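Local coordinates for glucosamine-6-phosphate deaminase (Bacillus subtilis, PDB 2BKX), which belongs to the glucosamine-6-phosphate isomerase/6-phosphogluconolactonase family of Rossmann-like alpha/beta enzymes and holds fructose -6-phosphate in its pocket, at residues D22-K27 / E54-Q59; T62-D67 / R98-N103; T146-R151 / I214-P219. All coordinates share one frame; numbering follows the deposited sequence. Where two conformers were deposited one is given.

Contact 1. Residues D22-K27 / E54-Q59; sequences DTIKEK and ENLSFQ
Ile24 meets both Leu56 and Phe58, and these three buried side chains form the tight part of the contact. Its CD1 approaches the Phe58 ring obliquely, 3.6 Å from CE2, while its CG2, anti to the backbone N, lies 3.5 Å from the backbone O of Ser57. A chi1 of -66° sets CG1 anti to the carbonyl carbon, and chi2 of 167° then extends CD1 to the Phe58 ring. Leu56 crosses Ile24 at about a right angle and turns its CD1 to the neighbouring helical residue, 3.5 Å from Lys25 CG.

The solvent side begins there. Lys25, exposed, sets CG and CD against Leu56 CD1, and its chain bends at chi2 and chi3. Its ammonium group reaches the loop through one water, 2.9 Å from Lys25 NZ, which in turn donates to Glu54 O. No direct hydrogen bond joins 22-27 to 54-59. On the loop, Ser57 OG accepts from Gln59 N (3.2 Å) in an ST turn and is also hydrogen-bonded to Asp93 OD2. Ile24, near the end of helix 9-26, packs on both Leu32 of strand 31-34 and the loop 54-59, consistent with the helix-on-sheet packing of a Rossmann-like alpha/beta fold.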
loop_
_atom_site.group_PDB
_atom_site.type_symbol
_atom_site.label_atom_id
_atom_site.label_comp_id
_atom_site.label_asym_id
_atom_site.label_seq_id
_atom_site.Cartn_x
_atom_site.Cartn_y
_atom_site.Cartn_z
ATOM N N ASP A 22 15.329 -4.419 6.126
ATOM C CA ASP A 22 15.973 -3.676 7.223
ATOM C C ASP A 22 15.013 -3.525 8.399
ATOM O O ASP A 22 15.385 -3.683 9.563
ATOM C CB ASP A 22 16.419 -2.275 6.758
ATOM C CG ASP A 22 17.663 -2.277 5.913
ATOM O OD1 ASP A 22 18.435 -3.267 5.911
ATOM O OD2 ASP A 22 17.926 -1.240 5.261
ATOM N N THR A 23 13.751 -3.223 8.090
ATOM C CA THR A 23 12.753 -3.004 9.163
ATOM C C THR A 23 12.512 -4.313 9.922
ATOM O O THR A 23 12.457 -4.355 11.154
ATOM C CB THR A 23 11.433 -2.540 8.525
ATOM O OG1 THR A 23 11.681 -1.339 7.750
ATOM C CG2 THR A 23 10.366 -2.285 9.571
ATOM N N ILE A 24 12.421 -5.389 9.162
ATOM C CA ILE A 24 12.199 -6.715 9.723
ATOM C C ILE A 24 13.364 -7.181 10.606
ATOM O O ILE A 24 13.161 -7.805 11.637
ATOM C CB ILE A 24 11.963 -7.752 8.583
ATOM C CG1 ILE A 24 10.669 -7.483 7.818
ATOM C CG2 ILE A 24 11.979 -9.198 9.113
ATOM C CD1 ILE A 24 10.585 -8.271 6.513
ATOM N N LYS A 25 14.585 -6.929 10.177
ATOM C CA LYS A 25 15.706 -7.414 10.936
ATOM C C LYS A 25 16.044 -6.560 12.137
ATOM O O LYS A 25 16.487 -7.115 13.158
ATOM C CB LYS A 25 16.896 -7.549 10.021
ATOM C CG LYS A 25 16.786 -8.685 9.048
ATOM C CD LYS A 25 17.563 -9.913 9.413
ATOM C CE LYS A 25 19.031 -9.700 9.361
ATOM N NZ LYS A 25 19.729 -10.998 9.435
ATOM N N GLU A 26 15.837 -5.258 12.060
ATOM C CA GLU A 26 16.079 -4.378 13.203
ATOM C C GLU A 26 15.082 -4.723 14.330
ATOM O O GLU A 26 15.400 -4.646 15.500
ATOM C CB GLU A 26 15.906 -2.949 12.753
ATOM C CG GLU A 26 16.157 -1.868 13.796
ATOM C CD GLU A 26 15.850 -0.459 13.278
ATOM O OE1 GLU A 26 16.492 0.507 13.758
ATOM O OE2 GLU A 26 14.960 -0.287 12.411
ATOM N N LYS A 27 13.860 -5.071 13.930
ATOM C CA LYS A 27 12.741 -5.345 14.849
ATOM C C LYS A 27 12.016 -6.584 14.306
ATOM O O LYS A 27 11.146 -6.468 13.439
ATOM C CB LYS A 27 11.821 -4.128 14.889
ATOM C CG LYS A 27 10.756 -4.235 15.923
ATOM C CD LYS A 27 10.010 -2.926 16.094
ATOM C CE LYS A 27 9.082 -3.008 17.276
ATOM N NZ LYS A 27 8.123 -1.831 17.286
ATOM N N GLU A 54 19.495 -14.812 1.748
ATOM C CA GLU A 54 19.990 -14.255 3.010
ATOM C C GLU A 54 19.376 -14.885 4.224
ATOM O O GLU A 54 19.608 -14.438 5.367
ATOM C CB GLU A 54 19.794 -12.715 3.062
ATOM C CG GLU A 54 20.513 -12.016 1.978
ATOM C CD GLU A 54 20.421 -10.525 2.044
ATOM O OE1 GLU A 54 19.647 -9.973 2.885
ATOM O OE2 GLU A 54 21.073 -9.897 1.206
ATOM N N ASN A 55 18.584 -15.924 4.026
ATOM C CA ASN A 55 17.990 -16.629 5.133
ATOM C C ASN A 55 17.206 -15.631 5.986
ATOM O O ASN A 55 17.186 -15.696 7.207
ATOM C CB ASN A 55 19.106 -17.335 5.925
ATOM C CG ASN A 55 18.619 -18.466 6.821
ATOM O OD1 ASN A 55 17.494 -18.967 6.723
ATOM N ND2 ASN A 55 19.520 -18.870 7.755
ATOM N N LEU A 56 16.544 -14.678 5.317
ATOM C CA LEU A 56 15.760 -13.693 5.996
ATOM C C LEU A 56 14.484 -14.319 6.534
ATOM O O LEU A 56 13.739 -14.916 5.777
ATOM C CB LEU A 56 15.387 -12.557 5.000
ATOM C CG LEU A 56 14.472 -11.458 5.526
ATOM C CD1 LEU A 56 15.053 -10.647 6.665
ATOM C CD2 LEU A 56 13.992 -10.541 4.375
ATOM N N SER A 57 14.232 -14.162 7.835
ATOM C CA SER A 57 13.068 -14.780 8.508
ATOM C C SER A 57 11.943 -13.787 8.766
ATOM O O SER A 57 12.154 -12.671 9.223
ATOM C CB SER A 57 13.455 -15.370 9.851
ATOM O OG SER A 57 12.310 -15.983 10.482
ATOM N N PHE A 58 10.720 -14.238 8.554
ATOM C CA PHE A 58 9.518 -13.467 8.798
ATOM C C PHE A 58 8.736 -13.998 10.011
ATOM O O PHE A 58 7.579 -13.674 10.226
ATOM C CB PHE A 58 8.670 -13.480 7.515
ATOM C CG PHE A 58 9.412 -12.957 6.257
ATOM C CD1 PHE A 58 10.264 -13.774 5.531
ATOM C CD2 PHE A 58 9.178 -11.674 5.770
ATOM C CE1 PHE A 58 10.938 -13.287 4.373
ATOM C CE2 PHE A 58 9.853 -11.191 4.630
ATOM C CZ PHE A 58 10.717 -12.002 3.938
ATOM N N GLN A 59 9.383 -14.829 10.833
ATOM C CA GLN A 59 8.664 -15.559 11.873
ATOM C C GLN A 59 7.913 -14.722 12.901
ATOM O O GLN A 59 6.888 -15.148 13.430
ATOM C CB GLN A 59 9.605 -16.559 12.589
ATOM C CG GLN A 59 9.887 -17.745 11.723
ATOM C CD GLN A 59 10.543 -18.910 12.411
ATOM O OE1 GLN A 59 10.660 -18.961 13.647
ATOM N NE2 GLN A 59 10.956 -19.884 11.604
HETATM O O HOH W 1 18.698 -12.319 7.078
#

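Contact 2. Residues T62-D67 / R98-N103; sequences TTVNLD and RHFIPN. With F6R (fructose -6-phosphate), chain C.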
loop_
_atom_site.group_PDB
_atom_site.type_symbol
_atom_site.label_atom_id
_atom_site.label_comp_id
_atom_site.label_asym_id
_atom_site.label_seq_id
_atom_site.Cartn_x
_atom_site.Cartn_y
_atom_site.Cartn_z
ATOM N N THR A 62 4.308 -9.009 12.062
ATOM C CA THR A 62 2.873 -8.785 11.902
ATOM C C THR A 62 2.689 -7.886 10.705
ATOM O O THR A 62 3.504 -7.010 10.493
ATOM C CB THR A 62 2.288 -8.098 13.162
ATOM O OG1 THR A 62 2.506 -8.964 14.293
ATOM C CG2 THR A 62 0.834 -7.781 13.009
ATOM N N THR A 63 1.610 -8.088 9.940
ATOM C CA THR A 63 1.317 -7.163 8.836
ATOM C C THR A 63 -0.108 -6.667 8.858
ATOM O O THR A 63 -1.029 -7.388 9.299
ATOM C CB THR A 63 1.631 -7.808 7.469
ATOM O OG1 THR A 63 0.718 -8.864 7.169
ATOM C CG2 THR A 63 3.032 -8.379 7.442
ATOM N N VAL A 64 -0.278 -5.435 8.351
ATOM C CA VAL A 64 -1.601 -4.848 8.138
ATOM C C VAL A 64 -1.614 -4.304 6.706
ATOM O O VAL A 64 -0.664 -3.642 6.264
ATOM C CB VAL A 64 -1.970 -3.744 9.155
ATOM C CG1 VAL A 64 -2.120 -4.365 10.520
ATOM C CG2 VAL A 64 -0.943 -2.657 9.227
ATOM N N ASN A 65 -2.682 -4.612 5.974
ATOM C CA ASN A 65 -2.813 -4.127 4.619
ATOM C C ASN A 65 -3.660 -2.858 4.561
ATOM O O ASN A 65 -4.550 -2.637 5.390
ATOM C CB ASN A 65 -3.401 -5.200 3.694
ATOM C CG ASN A 65 -2.347 -5.902 2.897
ATOM O OD1 ASN A 65 -2.195 -5.647 1.654
ATOM N ND2 ASN A 65 -1.577 -6.711 3.550
ATOM N N LEU A 66 -3.398 -2.049 3.548
ATOM C CA LEU A 66 -4.117 -0.801 3.346
ATOM C C LEU A 66 -5.591 -0.972 3.114
ATOM O O LEU A 66 -6.403 -0.176 3.587
ATOM C CB LEU A 66 -3.534 -0.040 2.147
ATOM C CG LEU A 66 -2.183 0.611 2.327
ATOM C CD1 LEU A 66 -1.580 1.027 0.989
ATOM C CD2 LEU A 66 -2.292 1.832 3.212
ATOM N N ASP A 67 -5.951 -1.964 2.307
ATOM C CA ASP A 67 -7.283 -1.941 1.727
ATOM C C ASP A 67 -7.785 -3.285 1.261
ATOM O O ASP A 67 -7.035 -4.259 1.155
ATOM C CB ASP A 67 -7.380 -0.875 0.605
ATOM C CG ASP A 67 -6.231 -0.809 -0.301
ATOM O OD1 ASP A 67 -5.976 0.363 -0.670
ATOM O OD2 ASP A 67 -5.593 -1.839 -0.676
ATOM N N ARG A 98 -1.049 -13.624 11.997
ATOM C CA ARG A 98 -0.563 -12.271 12.240
ATOM C C ARG A 98 -0.555 -11.412 10.978
ATOM O O ARG A 98 0.048 -10.350 10.976
ATOM C CB ARG A 98 0.796 -12.287 12.923
ATOM C CG ARG A 98 0.721 -12.883 14.348
ATOM C CD ARG A 98 -0.136 -12.079 15.306
ATOM N NE ARG A 98 0.492 -10.782 15.573
ATOM C CZ ARG A 98 0.094 -9.894 16.486
ATOM N NH1 ARG A 98 -0.973 -10.105 17.245
ATOM N NH2 ARG A 98 0.799 -8.802 16.649
ATOM N N HIS A 99 -1.272 -11.848 9.941
ATOM C CA HIS A 99 -1.459 -11.055 8.725
ATOM C C HIS A 99 -2.906 -10.576 8.758
ATOM O O HIS A 99 -3.820 -11.400 8.756
ATOM C CB HIS A 99 -1.247 -11.895 7.465
ATOM C CG HIS A 99 0.163 -12.383 7.283
ATOM N ND1 HIS A 99 1.240 -11.514 7.274
ATOM C CD2 HIS A 99 0.680 -13.629 7.081
ATOM C CE1 HIS A 99 2.357 -12.212 7.110
ATOM N NE2 HIS A 99 2.047 -13.501 7.019
ATOM N N PHE A 100 -3.097 -9.261 8.766
ATOM C CA PHE A 100 -4.389 -8.646 8.875
ATOM C C PHE A 100 -4.714 -7.826 7.626
ATOM O O PHE A 100 -3.872 -7.094 7.088
ATOM C CB PHE A 100 -4.419 -7.748 10.106
ATOM C CG PHE A 100 -4.120 -8.502 11.390
ATOM C CD1 PHE A 100 -2.935 -8.315 12.065
ATOM C CD2 PHE A 100 -5.001 -9.442 11.870
ATOM C CE1 PHE A 100 -2.673 -9.018 13.223
ATOM C CE2 PHE A 100 -4.742 -10.123 13.028
ATOM C CZ PHE A 100 -3.594 -9.920 13.705
ATOM N N ILE A 101 -5.953 -7.982 7.161
ATOM C CA ILE A 101 -6.460 -7.304 5.989
ATOM C C ILE A 101 -7.948 -7.033 6.264
ATOM O O ILE A 101 -8.618 -7.886 6.840
ATOM C CB ILE A 101 -6.288 -8.195 4.737
ATOM C CG1 ILE A 101 -4.827 -8.682 4.549
ATOM C CG2 ILE A 101 -6.813 -7.506 3.504
ATOM C CD1 ILE A 101 -4.624 -9.674 3.433
ATOM N N PRO A 102 -8.478 -5.868 5.861
ATOM C CA PRO A 102 -9.915 -5.642 6.153
ATOM C C PRO A 102 -10.798 -6.674 5.484
ATOM O O PRO A 102 -10.496 -7.105 4.378
ATOM C CB PRO A 102 -10.161 -4.252 5.577
ATOM C CG PRO A 102 -8.830 -3.640 5.538
ATOM C CD PRO A 102 -7.863 -4.707 5.218
ATOM N N ASN A 103 -11.860 -7.101 6.162
ATOM C CA ASN A 103 -12.771 -8.082 5.620
ATOM C C ASN A 103 -13.850 -7.395 4.791
ATOM O O ASN A 103 -14.825 -6.889 5.345
ATOM C CB ASN A 103 -13.401 -8.922 6.749
ATOM C CG ASN A 103 -14.401 -9.929 6.246
ATOM O OD1 ASN A 103 -14.530 -10.160 5.031
ATOM N ND2 ASN A 103 -15.129 -10.553 7.182
HETATM C C1 F6R C . -2.521 -0.471 -2.725
HETATM C C2 F6R C . -3.370 0.785 -2.748
HETATM C C3 F6R C . -3.556 1.713 -3.956
HETATM C C4 F6R C . -2.510 1.500 -5.069
HETATM C C5 F6R C . -2.678 2.442 -6.250
HETATM C C6 F6R C . -1.656 2.156 -7.345
HETATM O O1 F6R C . -2.857 -1.330 -1.618
HETATM O O2 F6R C . -3.900 1.095 -1.704
HETATM O O3 F6R C . -3.394 3.052 -3.521
HETATM O O4 F6R C . -1.216 1.682 -4.504
HETATM O O5 F6R C . -3.997 2.398 -6.780
HETATM O O6 F6R C . -1.928 0.858 -7.895
HETATM P P F6R C . -0.870 0.200 -8.891
HETATM O O1P F6R C . 0.342 -0.139 -8.067
HETATM O O2P F6R C . -0.549 1.257 -9.914
HETATM O O3P F6R C . -1.519 -1.018 -9.463
HETATM O O HOH W 2 -1.458 -7.901 5.974
#
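Thr62 and Arg98 meet beside the parallel pairing of strands 62-69 and 99-100, where the guanidinium group comes side-on to the threonine hydroxyl. NH2 and NE of Arg98 both donate to Thr62 OG1, at 2.9 Å and 3.0 Å, and the oxygen lies only 11° out of the guanidinium plane. The methyl branch of the same threonine, CG2, is anti to the backbone N (OG1 at chi1 -61°) and sits at the edge of the Phe100 ring, 3.7 Å from CE1. Phe100 CE1 in turn lies over one face of the guanidinium group, offset toward its rim.

Thr63 and His99 lie on the face of the sheet opposite Val64 and Phe100. Their side chains cross obliquely, with Thr63 OG1 near the imidazole plane, 2.7 Å from His99 ND1; either atom could be the donor. Asn65 and Ile101 run side by side, pointing the same way, with Asn65 CB 3.9 Å from Ile101 CG1.

The backbones are paired in parallel: Thr63 N to Arg98 O, Phe100 N to Thr63 O (2.8 Å), and Asn65 N to Phe100 O. The strands belong to a beta-alpha-beta unit that crosses over through helix 80-89. Beyond the pairing, in the conformer given, Asp67 OD2 accepts from O1 of fructose -6-phosphate at 2.9 Å; the 2.4 Å between Asp67 OD1 and ligand O2 is doubtful.

With ND1 bonded to Thr63 OG1 and NE2 to Ser94 OG, the imidazole of His99 is held at both nitrogens; the ring also stacks on Phe89. One water touches Thr63 OG1, accepts from Asn65 ND2 and donates to Phe100 O, which implies a continuous polar network linking the side chains of Thr63, His99 and Asn65 to the strand backbone.

Contact 3. Residues T146-R151 / I214-P219; sequences TSFKSR and ISEDFP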
loop_
_atom_site.group_PDB
_atom_site.type_symbol
_atom_site.label_atom_id
_atom_site.label_comp_id
_atom_site.label_asym_id
_atom_site.label_seq_id
_atom_site.Cartn_x
_atom_site.Cartn_y
_atom_site.Cartn_z
ATOM N N THR A 146 -10.518 13.555 0.472
ATOM C CA THR A 146 -10.550 12.886 1.745
ATOM C C THR A 146 -9.813 13.741 2.778
ATOM O O THR A 146 -8.720 14.240 2.533
ATOM C CB THR A 146 -9.870 11.497 1.630
ATOM O OG1 THR A 146 -10.556 10.690 0.667
ATOM C CG2 THR A 146 -9.875 10.718 2.931
ATOM N N SER A 147 -10.409 13.886 3.943
ATOM C CA SER A 147 -9.735 14.544 5.051
ATOM C C SER A 147 -8.421 13.878 5.437
ATOM O O SER A 147 -8.325 12.633 5.504
ATOM C CB SER A 147 -10.616 14.491 6.298
ATOM O OG SER A 147 -9.962 15.067 7.418
ATOM N N PHE A 148 -7.405 14.693 5.743
ATOM C CA PHE A 148 -6.164 14.190 6.280
ATOM C C PHE A 148 -6.335 13.564 7.668
ATOM O O PHE A 148 -5.435 12.883 8.149
ATOM C CB PHE A 148 -5.087 15.270 6.290
ATOM C CG PHE A 148 -4.580 15.667 4.923
ATOM C CD1 PHE A 148 -5.070 15.152 3.735
ATOM C CD2 PHE A 148 -3.578 16.616 4.846
ATOM C CE1 PHE A 148 -4.541 15.548 2.527
ATOM C CE2 PHE A 148 -3.070 17.015 3.607
ATOM C CZ PHE A 148 -3.547 16.484 2.486
ATOM N N LYS A 149 -7.466 13.821 8.339
ATOM C CA LYS A 149 -7.765 13.200 9.621
ATOM C C LYS A 149 -8.514 11.868 9.483
ATOM O O LYS A 149 -8.861 11.225 10.489
ATOM C CB LYS A 149 -8.580 14.147 10.507
ATOM C CG LYS A 149 -7.832 15.406 10.837
ATOM C CD LYS A 149 -8.579 16.316 11.812
ATOM C CE LYS A 149 -7.775 17.598 12.055
ATOM N NZ LYS A 149 -8.241 18.367 13.232
ATOM N N SER A 150 -8.770 11.425 8.250
ATOM C CA SER A 150 -9.545 10.219 8.048
ATOM C C SER A 150 -8.900 8.992 8.668
ATOM O O SER A 150 -7.669 8.871 8.719
ATOM C CB SER A 150 -9.751 9.991 6.555
ATOM O OG SER A 150 -8.555 9.912 5.826
ATOM N N ARG A 151 -9.769 8.088 9.119
ATOM C CA ARG A 151 -9.398 6.798 9.693
ATOM C C ARG A 151 -9.935 5.693 8.773
ATOM O O ARG A 151 -10.445 6.002 7.695
ATOM C CB ARG A 151 -9.954 6.702 11.112
ATOM C CG ARG A 151 -9.298 7.694 12.060
ATOM C CD ARG A 151 -7.951 7.230 12.524
ATOM N NE ARG A 151 -7.356 8.177 13.477
ATOM C CZ ARG A 151 -6.248 7.950 14.111
ATOM N NH1 ARG A 151 -5.764 8.878 14.950
ATOM N NH2 ARG A 151 -5.581 6.837 13.879
ATOM N N ILE A 214 0.094 21.367 -0.758
ATOM C CA ILE A 214 -0.509 20.442 0.203
ATOM C C ILE A 214 -2.015 20.694 0.229
ATOM O O ILE A 214 -2.477 21.767 0.636
ATOM C CB ILE A 214 0.126 20.599 1.595
ATOM C CG1 ILE A 214 1.629 20.368 1.543
ATOM C CG2 ILE A 214 -0.519 19.651 2.599
ATOM C CD1 ILE A 214 2.334 20.712 2.828
ATOM N N SER A 215 -2.794 19.695 -0.207
ATOM C CA SER A 215 -4.230 19.820 -0.197
ATOM C C SER A 215 -4.951 18.499 -0.358
ATOM O O SER A 215 -4.397 17.542 -0.910
ATOM C CB SER A 215 -4.741 20.787 -1.238
ATOM O OG SER A 215 -5.006 20.205 -2.462
ATOM N N GLU A 216 -6.185 18.488 0.114
ATOM C CA GLU A 216 -7.007 17.285 0.038
ATOM C C GLU A 216 -7.319 16.863 -1.380
ATOM O O GLU A 216 -7.659 15.701 -1.611
ATOM C CB GLU A 216 -8.334 17.454 0.778
ATOM C CG GLU A 216 -8.228 17.630 2.256
ATOM C CD GLU A 216 -9.612 17.675 2.908
ATOM O OE1 GLU A 216 -10.674 17.285 2.301
ATOM O OE2 GLU A 216 -9.662 18.071 4.067
ATOM N N ASP A 217 -7.174 17.774 -2.356
ATOM C CA ASP A 217 -7.438 17.407 -3.736
ATOM C C ASP A 217 -6.392 16.428 -4.273
ATOM O O ASP A 217 -6.643 15.767 -5.276
ATOM C CB ASP A 217 -7.509 18.657 -4.641
ATOM C CG ASP A 217 -8.122 18.365 -6.019
ATOM O OD1 ASP A 217 -9.246 17.819 -6.099
ATOM O OD2 ASP A 217 -7.463 18.674 -7.038
ATOM N N PHE A 218 -5.230 16.337 -3.616
ATOM C CA PHE A 218 -4.163 15.406 -4.009
ATOM C C PHE A 218 -3.687 14.643 -2.761
ATOM O O PHE A 218 -2.803 15.108 -2.019
ATOM C CB PHE A 218 -3.017 16.169 -4.651
ATOM C CG PHE A 218 -2.054 15.304 -5.368
ATOM C CD1 PHE A 218 -2.379 14.745 -6.576
ATOM C CD2 PHE A 218 -0.808 15.033 -4.803
ATOM C CE1 PHE A 218 -1.493 13.928 -7.224
ATOM C CE2 PHE A 218 0.073 14.187 -5.414
ATOM C CZ PHE A 218 -0.260 13.619 -6.607
ATOM N N PRO A 219 -4.343 13.506 -2.448
ATOM C CA PRO A 219 -4.151 12.840 -1.160
ATOM C C PRO A 219 -2.703 12.592 -0.759
ATOM O O PRO A 219 -2.338 12.756 0.397
ATOM C CB PRO A 219 -4.969 11.541 -1.315
ATOM C CG PRO A 219 -6.058 11.913 -2.275
ATOM C CD PRO A 219 -5.461 12.894 -3.212
HETATM O O HOH W 3 -7.004 13.784 0.416
HETATM O O HOH W 4 -7.659 17.546 5.780
#
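The Phe148 ring meets 214-219 mainly with its outer end: Ile214 CG2 lies at the edge, near the ring plane, 3.8 Å from CE2, and the two side chains cross at about a right angle. A water also sits at the ring edge, while Ser215 O (3.7 Å from Phe148 CZ) and Glu216 CA approach obliquely. Each segment contains a type I beta turn, Ser147 to Ser150 and Ser215 to Phe218. Each opens with an ST turn, in which Ser147 OG accepts from Lys149 N and Ser215 OG from Asp217 N. They lie in loops at the surface of the alpha/beta fold, the second following helix 203-211; Phe148 also packs on Ile184 of helix 184-188.

Glu216 carries the rest of the contact. Its chain is extended beyond CG and passes the backbone of 146-151, with CG 3.4 Å from Thr146 O.

No direct hydrogen bond joins the two segments, and two waters take that role. The one at the ring edge donates to both Thr146 O and Glu216 O. The other accepts from Phe148 N and donates to Glu216 OE2 at 2.7 Å, which ties the carboxylate to the start of the Phe148 turn. Ser150 OG is hydrogen-bonded to Ile184 N as well as within that turn, where Ser147 O has two donors, Ser150 N at 3.0 Å and Ser150 OG at 2.7 Å, the hydroxyl bond lying nearly along the C=O axis at 170°.

Contacts 1 and 2 adjoin in sequence, since the loop 54-59 runs into strand 62-69, and their centres are 19 Å apart. Strand 31-34 also connects them: Leu32 is touched by Ile24 from contact 1 and by Thr63 from contact 2. Contact 3 is separate, on the opposite side of the chain's centre from contact 1; its nearest atoms are about 8 Å from those of contact 2 and about 17 Å from those of contact 1. The fructose -6-phosphate pocket draws directly on contact 2, through Leu66 and Asp67, together with residues such as His138, Arg167 and Lys202. Contact 3 does not supply a pocket residue, but the Pro219 side chain is about 9 Å from the ligand.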